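Local coordinates for ML032222a iGluR (Mnemiopsis leidyi, PDB 4YKI), which binds glycine in its ligand-binding domain and probably serves as a subunit of a glycine-activated ion channel of the glutamate receptor family, at residues B[2-10]-B[222-230]; B[86-94]-B[212-220]. All coordinates share one frame; numbering follows the deposited sequence.

Interaction 1: residues B[2-10]-B[222-230]; sequences SKNLIGRHL and SPYKSLIDS
Lys3 CA is 6.5 Å from Pro223 CA, and Asn4 runs beside Tyr224, where a loop meets the approach to a helix. A water joins the two backbones. It donates to Lys3 O at 2.7 Å and to Pro223 O at 2.8 Å. The Tyr224 ring is the centre of the contact. Leu5 CD2 sits over one face, 3.6 Å from the ring centroid and 20° off the normal, a CH-pi contact. Pro223 CG covers the opposite face, so the ring is sandwiched. Asn4 O lies at the ring edge near its plane. Leu10 CD2 touches Tyr224 CE2. The Arg8 chain bends at chi2 (-72°), which brings CD to 3.3 Å from Tyr224 OH. That hydroxyl lies over a face of the guanidinium, whose plane is turned 66° from the ring.

The contact joins the N-terminal end of the ligand-binding domain, leading into strand 9-13, to the turn that leads into helix 225-238 and to the helix start. Ser222 OG caps it by accepting from Tyr224 N at 3.0 Å. The loop on the other side is also shaped locally. Asn4 OD1 accepts from Ile6 N at 2.9 Å in an Asx turn, and a type II turn follows from Leu5 to Arg8. Farther along the helix, Leu227 CD1 packs on Asn4 CB. The other Leu5 branch, CD1, meets Ile228 CD1 at 4.2 Å. Leu49 of helix 37-49 touches both Leu5 and Leu227. On the more open flank, Lys3 CD rests on Pro223 CB, the two side chains crossing at a slant.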
loop_
_atom_site.group_PDB
_atom_site.type_symbol
_atom_site.label_atom_id
_atom_site.label_comp_id
_atom_site.label_asym_id
_atom_site.label_seq_id
_atom_site.Cartn_x
_atom_site.Cartn_y
_atom_site.Cartn_z
ATOM N N SER B 2 -15.481 21.782 4.821
ATOM C CA SER B 2 -16.136 22.731 3.937
ATOM C C SER B 2 -15.238 23.069 2.747
ATOM O O SER B 2 -15.696 23.033 1.607
ATOM C CB SER B 2 -16.534 24.003 4.690
ATOM O OG SER B 2 -17.604 24.664 4.033
ATOM N N LYS B 3 -13.965 23.386 3.002
ATOM C CA LYS B 3 -13.044 23.721 1.910
ATOM C C LYS B 3 -12.929 22.533 0.945
ATOM O O LYS B 3 -12.829 21.372 1.373
ATOM C CB LYS B 3 -11.645 24.081 2.443
ATOM C CG LYS B 3 -11.550 25.357 3.282
ATOM C CD LYS B 3 -10.094 25.655 3.639
ATOM C CE LYS B 3 -9.982 26.707 4.746
ATOM N NZ LYS B 3 -10.501 28.039 4.344
ATOM N N ASN B 4 -12.972 22.820 -0.353
ATOM C CA ASN B 4 -12.702 21.806 -1.370
ATOM C C ASN B 4 -11.739 22.398 -2.383
ATOM O O ASN B 4 -11.202 23.481 -2.165
ATOM C CB ASN B 4 -13.995 21.297 -2.033
ATOM C CG ASN B 4 -14.791 22.395 -2.715
ATOM O OD1 ASN B 4 -14.266 23.173 -3.505
ATOM N ND2 ASN B 4 -16.085 22.445 -2.414
ATOM N N LEU B 5 -11.528 21.691 -3.486
ATOM C CA LEU B 5 -10.524 22.078 -4.470
ATOM C C LEU B 5 -11.082 22.845 -5.666
ATOM O O LEU B 5 -10.318 23.272 -6.544
ATOM C CB LEU B 5 -9.788 20.827 -4.942
ATOM C CG LEU B 5 -8.671 20.360 -4.009
ATOM C CD1 LEU B 5 -8.267 18.935 -4.279
ATOM C CD2 LEU B 5 -7.455 21.264 -4.124
ATOM N N ILE B 6 -12.388 23.047 -5.725
ATOM C CA ILE B 6 -12.961 23.699 -6.901
ATOM C C ILE B 6 -12.475 25.147 -7.023
ATOM O O ILE B 6 -12.638 25.968 -6.109
ATOM C CB ILE B 6 -14.497 23.641 -6.875
ATOM C CG1 ILE B 6 -14.976 22.184 -6.817
ATOM C CG2 ILE B 6 -15.055 24.308 -8.122
ATOM C CD1 ILE B 6 -16.463 22.029 -6.559
ATOM N N GLY B 7 -11.858 25.459 -8.156
ATOM C CA GLY B 7 -11.331 26.793 -8.406
ATOM C C GLY B 7 -9.943 27.064 -7.808
ATOM O O GLY B 7 -9.349 28.091 -8.099
ATOM N N ARG B 8 -9.415 26.164 -6.990
ATOM C CA ARG B 8 -8.083 26.341 -6.429
ATOM C C ARG B 8 -7.025 26.195 -7.507
ATOM O O ARG B 8 -7.247 25.541 -8.518
ATOM C CB ARG B 8 -7.837 25.320 -5.311
ATOM C CG ARG B 8 -8.822 25.411 -4.144
ATOM C CD ARG B 8 -8.625 26.617 -3.253
ATOM N NE ARG B 8 -9.651 26.617 -2.211
ATOM C CZ ARG B 8 -9.636 27.374 -1.129
ATOM N NH1 ARG B 8 -8.640 28.206 -0.895
ATOM N NH2 ARG B 8 -10.627 27.279 -0.264
ATOM N N HIS B 9 -5.880 26.817 -7.273
ATOM C CA HIS B 9 -4.703 26.644 -8.118
ATOM C C HIS B 9 -3.613 26.001 -7.277
ATOM O O HIS B 9 -3.063 26.636 -6.383
ATOM C CB HIS B 9 -4.196 27.975 -8.673
ATOM C CG HIS B 9 -3.016 27.816 -9.581
ATOM N ND1 HIS B 9 -3.123 27.266 -10.842
ATOM C CD2 HIS B 9 -1.699 28.062 -9.381
ATOM C CE1 HIS B 9 -1.922 27.213 -11.391
ATOM N NE2 HIS B 9 -1.039 27.681 -10.521
ATOM N N LEU B 10 -3.321 24.740 -7.556
ATOM C CA LEU B 10 -2.328 23.995 -6.818
ATOM C C LEU B 10 -0.938 24.115 -7.434
ATOM O O LEU B 10 -0.771 24.016 -8.636
ATOM C CB LEU B 10 -2.718 22.518 -6.721
ATOM C CG LEU B 10 -4.028 22.154 -6.012
ATOM C CD1 LEU B 10 -4.165 20.634 -5.888
ATOM C CD2 LEU B 10 -4.122 22.841 -4.641
ATOM N N SER B 222 -3.225 20.012 5.772
ATOM C CA SER B 222 -3.781 20.352 4.459
ATOM C C SER B 222 -5.307 20.162 4.423
ATOM O O SER B 222 -5.806 19.113 4.806
ATOM C CB SER B 222 -3.198 19.454 3.365
ATOM O OG SER B 222 -3.866 19.687 2.139
ATOM N N PRO B 223 -6.053 21.139 3.908
ATOM C CA PRO B 223 -7.499 20.946 3.773
ATOM C C PRO B 223 -7.873 20.036 2.601
ATOM O O PRO B 223 -9.056 19.756 2.423
ATOM C CB PRO B 223 -8.014 22.370 3.540
ATOM C CG PRO B 223 -6.873 23.067 2.889
ATOM C CD PRO B 223 -5.635 22.495 3.504
ATOM N N TYR B 224 -6.895 19.575 1.828
ATOM C CA TYR B 224 -7.183 18.823 0.606
ATOM C C TYR B 224 -6.919 17.332 0.726
ATOM O O TYR B 224 -7.194 16.576 -0.209
ATOM C CB TYR B 224 -6.330 19.386 -0.530
ATOM C CG TYR B 224 -6.441 20.894 -0.684
ATOM C CD1 TYR B 224 -7.679 21.516 -0.777
ATOM C CD2 TYR B 224 -5.306 21.698 -0.713
ATOM C CE1 TYR B 224 -7.788 22.894 -0.909
ATOM C CE2 TYR B 224 -5.406 23.081 -0.852
ATOM C CZ TYR B 224 -6.649 23.670 -0.946
ATOM O OH TYR B 224 -6.758 25.042 -1.059
ATOM N N LYS B 225 -6.366 16.906 1.857
ATOM C CA LYS B 225 -5.957 15.510 2.038
ATOM C C LYS B 225 -7.102 14.504 1.873
ATOM O O LYS B 225 -6.957 13.496 1.193
ATOM C CB LYS B 225 -5.253 15.302 3.388
ATOM C CG LYS B 225 -4.892 13.831 3.653
ATOM C CD LYS B 225 -3.838 13.644 4.740
ATOM C CE LYS B 225 -3.833 12.226 5.333
ATOM N NZ LYS B 225 -3.654 11.156 4.336
ATOM N N SER B 226 -8.235 14.779 2.497
ATOM C CA SER B 226 -9.351 13.846 2.451
ATOM C C SER B 226 -9.847 13.606 1.022
ATOM O O SER B 226 -10.138 12.475 0.634
ATOM C CB SER B 226 -10.489 14.328 3.351
ATOM O OG SER B 226 -10.096 14.300 4.718
ATOM N N LEU B 227 -9.949 14.668 0.236
ATOM C CA LEU B 227 -10.336 14.556 -1.168
ATOM C C LEU B 227 -9.305 13.826 -2.014
ATOM O O LEU B 227 -9.646 12.955 -2.814
ATOM C CB LEU B 227 -10.606 15.934 -1.761
ATOM C CG LEU B 227 -11.922 16.555 -1.330
ATOM C CD1 LEU B 227 -11.977 18.034 -1.685
ATOM C CD2 LEU B 227 -13.069 15.807 -1.992
ATOM N N ILE B 228 -8.041 14.168 -1.844
ATOM C CA ILE B 228 -6.994 13.482 -2.592
ATOM C C ILE B 228 -6.980 11.987 -2.251
ATOM O O ILE B 228 -6.916 11.139 -3.149
ATOM C CB ILE B 228 -5.612 14.135 -2.350
ATOM C CG1 ILE B 228 -5.583 15.558 -2.920
ATOM C CG2 ILE B 228 -4.474 13.273 -2.935
ATOM C CD1 ILE B 228 -5.679 15.626 -4.421
ATOM N N ASP B 229 -7.086 11.659 -0.963
ATOM C CA ASP B 229 -7.102 10.260 -0.520
ATOM C C ASP B 229 -8.257 9.485 -1.152
ATOM O O ASP B 229 -8.079 8.385 -1.663
ATOM C CB ASP B 229 -7.196 10.186 1.009
ATOM C CG ASP B 229 -5.903 10.563 1.714
ATOM O OD1 ASP B 229 -4.857 10.729 1.052
ATOM O OD2 ASP B 229 -5.966 10.638 2.952
ATOM N N SER B 230 -9.444 10.072 -1.099
ATOM C CA SER B 230 -10.627 9.418 -1.638
ATOM C C SER B 230 -10.449 9.113 -3.126
ATOM O O SER B 230 -10.708 8.006 -3.600
ATOM C CB SER B 230 -11.869 10.292 -1.426
ATOM O OG SER B 230 -12.283 10.287 -0.071
HETATM O O HOH W 1 -11.454 20.573 3.600
#

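Interaction 2: residues B[86-94]-B[212-220]; sequences DMIAIDLST and FEYAFGLPK. With MG (magnesium ion), chain D; GLY (glycine), chain E.
Asp91 and Ser93 meet Tyr214 beside the bound glycine. Asp91 CB sits over the centre of the Tyr214 ring, 3.6 Å from its centroid, while Ser93 OG lies in plane at the ring edge. An inverse gamma turn centred on Asp91 presents its O to the ligand N, 2.9 Å away. Ser93 N donates to ligand OXT at 2.9 Å, almost straight at 174°. Glu188 bonds both Ser93 OG and Tyr214 OH.

Strand pairing holds Asp91 and Ser93 next to Tyr214. Leu92 and Ala215 form an antiparallel hydrogen-bonded pair. Thr94 N donates to Glu213 O. Thr94 OG1, placed between its backbone N and carbonyl carbon (chi1 56°), accepts from Glu213 N at 3.0 Å. Ile88 pairs with Gly217 across a beta bulge. Within the bulge, Ala89 CA lies over one face of the Phe216 ring, toward its rim. Met87, beyond the Ile88 pair, brings CE to 3.8 Å from Phe216 CD2.

Glu213 OE2 binds the magnesium ion and is hydrogen-bonded by Arg236 of the second subunit. Asp110 of the same chain, Asp110 and Glu213 of the second subunit, and two waters complete the site.

The glycine, also bonded by Arg98, sits as in two-lobed, periplasmic-binding-protein-like ionotropic glutamate receptor domains.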
loop_
_atom_site.group_PDB
_atom_site.type_symbol
_atom_site.label_atom_id
_atom_site.label_comp_id
_atom_site.label_asym_id
_atom_site.label_seq_id
_atom_site.Cartn_x
_atom_site.Cartn_y
_atom_site.Cartn_z
ATOM N N ASP B 86 1.904 22.766 -2.648
ATOM C CA ASP B 86 0.764 22.268 -1.880
ATOM C C ASP B 86 0.707 20.748 -1.782
ATOM O O ASP B 86 0.040 20.199 -0.902
ATOM C CB ASP B 86 -0.509 22.724 -2.563
ATOM C CG ASP B 86 -0.567 24.208 -2.707
ATOM O OD1 ASP B 86 -0.358 24.869 -1.686
ATOM O OD2 ASP B 86 -0.778 24.711 -3.822
ATOM N N MET B 87 1.351 20.068 -2.721
ATOM C CA MET B 87 1.372 18.619 -2.767
ATOM C C MET B 87 2.578 18.218 -3.588
ATOM O O MET B 87 2.922 18.932 -4.517
ATOM C CB MET B 87 0.065 18.095 -3.401
ATOM C CG MET B 87 -0.050 16.569 -3.470
ATOM S SD MET B 87 -1.706 15.967 -3.917
ATOM C CE MET B 87 -1.740 16.281 -5.683
ATOM N N ILE B 88 3.204 17.103 -3.225
ATOM C CA ILE B 88 4.319 16.542 -3.981
ATOM C C ILE B 88 3.739 15.418 -4.830
ATOM O O ILE B 88 3.267 14.398 -4.282
ATOM C CB ILE B 88 5.434 16.043 -3.068
ATOM C CG1 ILE B 88 5.990 17.196 -2.204
ATOM C CG2 ILE B 88 6.535 15.402 -3.904
ATOM C CD1 ILE B 88 6.953 16.727 -1.113
ATOM N N ALA B 89 3.716 15.628 -6.154
ATOM C CA ALA B 89 3.136 14.688 -7.115
ATOM C C ALA B 89 4.258 13.979 -7.867
ATOM O O ALA B 89 4.766 14.481 -8.881
ATOM C CB ALA B 89 2.209 15.410 -8.053
ATOM N N ILE B 90 4.673 12.819 -7.346
ATOM C CA ILE B 90 5.777 12.038 -7.887
ATOM C C ILE B 90 5.661 10.660 -7.241
ATOM O O ILE B 90 4.749 10.423 -6.439
ATOM C CB ILE B 90 7.131 12.758 -7.567
ATOM C CG1 ILE B 90 8.314 12.277 -8.431
ATOM C CG2 ILE B 90 7.439 12.664 -6.066
ATOM C CD1 ILE B 90 8.051 12.191 -9.932
ATOM N N ASP B 91 6.556 9.741 -7.592
ATOM C CA ASP B 91 6.727 8.519 -6.801
ATOM C C ASP B 91 7.460 8.867 -5.518
ATOM O O ASP B 91 8.668 8.698 -5.412
ATOM C CB ASP B 91 7.466 7.456 -7.605
ATOM C CG ASP B 91 8.841 7.895 -8.104
ATOM O OD1 ASP B 91 8.973 9.008 -8.668
ATOM O OD2 ASP B 91 9.798 7.068 -7.950
ATOM N N LEU B 92 6.712 9.350 -4.531
ATOM C CA LEU B 92 7.317 9.787 -3.273
ATOM C C LEU B 92 7.271 8.629 -2.282
ATOM O O LEU B 92 6.199 8.222 -1.819
ATOM C CB LEU B 92 6.644 11.022 -2.670
ATOM C CG LEU B 92 7.415 11.676 -1.520
ATOM C CD1 LEU B 92 8.733 12.296 -1.988
ATOM C CD2 LEU B 92 6.555 12.704 -0.839
ATOM N N SER B 93 8.441 8.108 -1.926
ATOM C CA SER B 93 8.515 6.953 -1.037
ATOM C C SER B 93 8.149 7.326 0.385
ATOM O O SER B 93 8.505 8.396 0.886
ATOM C CB SER B 93 9.914 6.388 -1.058
ATOM O OG SER B 93 10.251 6.081 -2.397
ATOM N N THR B 94 7.452 6.408 1.049
ATOM C CA THR B 94 7.073 6.573 2.448
ATOM C C THR B 94 8.207 6.168 3.373
ATOM O O THR B 94 8.701 5.031 3.296
ATOM C CB THR B 94 5.799 5.783 2.783
ATOM O OG1 THR B 94 5.980 4.401 2.452
ATOM C CG2 THR B 94 4.622 6.349 2.017
ATOM N N PHE B 212 7.828 -0.488 1.511
ATOM C CA PHE B 212 7.303 0.870 1.575
ATOM C C PHE B 212 6.345 1.104 0.399
ATOM O O PHE B 212 6.067 0.191 -0.371
ATOM C CB PHE B 212 8.446 1.902 1.653
ATOM C CG PHE B 212 9.380 1.873 0.480
ATOM C CD1 PHE B 212 10.460 1.032 0.470
ATOM C CD2 PHE B 212 9.169 2.695 -0.617
ATOM C CE1 PHE B 212 11.312 0.986 -0.603
ATOM C CE2 PHE B 212 10.012 2.646 -1.705
ATOM C CZ PHE B 212 11.091 1.784 -1.690
ATOM N N GLU B 213 5.820 2.317 0.319
ATOM C CA GLU B 213 4.852 2.712 -0.694
ATOM C C GLU B 213 5.360 3.916 -1.447
ATOM O O GLU B 213 6.147 4.714 -0.927
ATOM C CB GLU B 213 3.571 3.190 -0.020
ATOM C CG GLU B 213 2.804 2.145 0.702
ATOM C CD GLU B 213 2.007 1.243 -0.215
ATOM O OE1 GLU B 213 1.958 1.477 -1.451
ATOM O OE2 GLU B 213 1.370 0.300 0.322
ATOM N N TYR B 214 4.845 4.090 -2.660
ATOM C CA TYR B 214 4.788 5.379 -3.304
ATOM C C TYR B 214 3.432 6.032 -3.028
ATOM O O TYR B 214 2.381 5.389 -3.102
ATOM C CB TYR B 214 4.982 5.259 -4.825
ATOM C CG TYR B 214 6.348 4.810 -5.261
ATOM C CD1 TYR B 214 7.490 5.212 -4.579
ATOM C CD2 TYR B 214 6.500 4.005 -6.370
ATOM C CE1 TYR B 214 8.765 4.808 -5.014
ATOM C CE2 TYR B 214 7.744 3.626 -6.816
ATOM C CZ TYR B 214 8.871 4.013 -6.140
ATOM O OH TYR B 214 10.080 3.587 -6.622
ATOM N N ALA B 215 3.474 7.311 -2.681
ATOM C CA ALA B 215 2.299 8.092 -2.416
ATOM C C ALA B 215 2.609 9.524 -2.832
ATOM O O ALA B 215 3.712 9.814 -3.315
ATOM C CB ALA B 215 1.938 8.014 -0.942
ATOM N N PHE B 216 1.635 10.416 -2.699
ATOM C CA PHE B 216 1.896 11.843 -2.855
ATOM C C PHE B 216 2.172 12.426 -1.456
ATOM O O PHE B 216 1.718 11.896 -0.427
ATOM C CB PHE B 216 0.705 12.547 -3.526
ATOM C CG PHE B 216 0.501 12.222 -4.994
ATOM C CD1 PHE B 216 1.417 11.515 -5.744
ATOM C CD2 PHE B 216 -0.639 12.675 -5.620
ATOM C CE1 PHE B 216 1.187 11.255 -7.093
ATOM C CE2 PHE B 216 -0.865 12.416 -6.970
ATOM C CZ PHE B 216 0.070 11.714 -7.685
ATOM N N GLY B 217 2.911 13.531 -1.419
ATOM C CA GLY B 217 3.190 14.223 -0.165
ATOM C C GLY B 217 2.270 15.408 0.048
ATOM O O GLY B 217 1.962 16.127 -0.898
ATOM N N LEU B 218 1.807 15.591 1.282
ATOM C CA LEU B 218 0.899 16.661 1.650
ATOM C C LEU B 218 1.392 17.341 2.912
ATOM O O LEU B 218 1.906 16.680 3.801
ATOM C CB LEU B 218 -0.508 16.106 1.916
ATOM C CG LEU B 218 -1.233 15.651 0.639
ATOM C CD1 LEU B 218 -2.342 14.637 0.918
ATOM C CD2 LEU B 218 -1.768 16.855 -0.092
ATOM N N PRO B 219 1.210 18.662 3.023
ATOM C CA PRO B 219 1.615 19.294 4.282
ATOM C C PRO B 219 0.666 18.899 5.399
ATOM O O PRO B 219 -0.503 18.635 5.146
ATOM C CB PRO B 219 1.507 20.789 3.975
ATOM C CG PRO B 219 0.498 20.875 2.929
ATOM C CD PRO B 219 0.522 19.604 2.130
ATOM N N LYS B 220 1.158 18.863 6.631
ATOM C CA LYS B 220 0.302 18.630 7.775
ATOM C C LYS B 220 -0.771 19.713 7.778
ATOM O O LYS B 220 -0.529 20.875 7.410
ATOM C CB LYS B 220 1.115 18.626 9.070
ATOM C CG LYS B 220 2.018 17.405 9.181
ATOM C CD LYS B 220 2.798 17.409 10.481
ATOM C CE LYS B 220 3.567 16.119 10.674
ATOM N NZ LYS B 220 4.050 15.934 12.063
HETATM MG MG MG D . 0.418 -1.306 -0.550
HETATM N N GLY E . 11.375 7.779 -5.062
HETATM C CA GLY E . 12.530 8.467 -4.441
HETATM C C GLY E . 12.197 9.176 -3.150
HETATM O O GLY E . 13.143 9.692 -2.516
HETATM O OXT GLY E . 11.007 9.245 -2.774
HETATM O O HOH W 2 0.195 -0.222 -2.346
HETATM O O HOH W 3 0.553 -2.203 1.353
#

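Overall arrangement
Strand 202-218 leads into helix 225-238, so the second segments of the two interactions follow each other in the chain. Their first segments are linked through one parallel sheet, where strands 9-13 and 87-89 are neighbours. The centres of the contacts are about 15 Å apart. They touch where Leu10 CA comes within 3.4 Å of Asp86 OD2 and Ile228 CG2 within 4.0 Å of Met87 SD. Asp86 OD2 also forms a salt bridge with Arg11. The centre of interaction 2 lies about 9 Å from the centre of the chain, and the contact holds four residues of the glycine pocket. That of interaction 1 lies about 23 Å out, at the domain's periphery, and contributes no pocket residue.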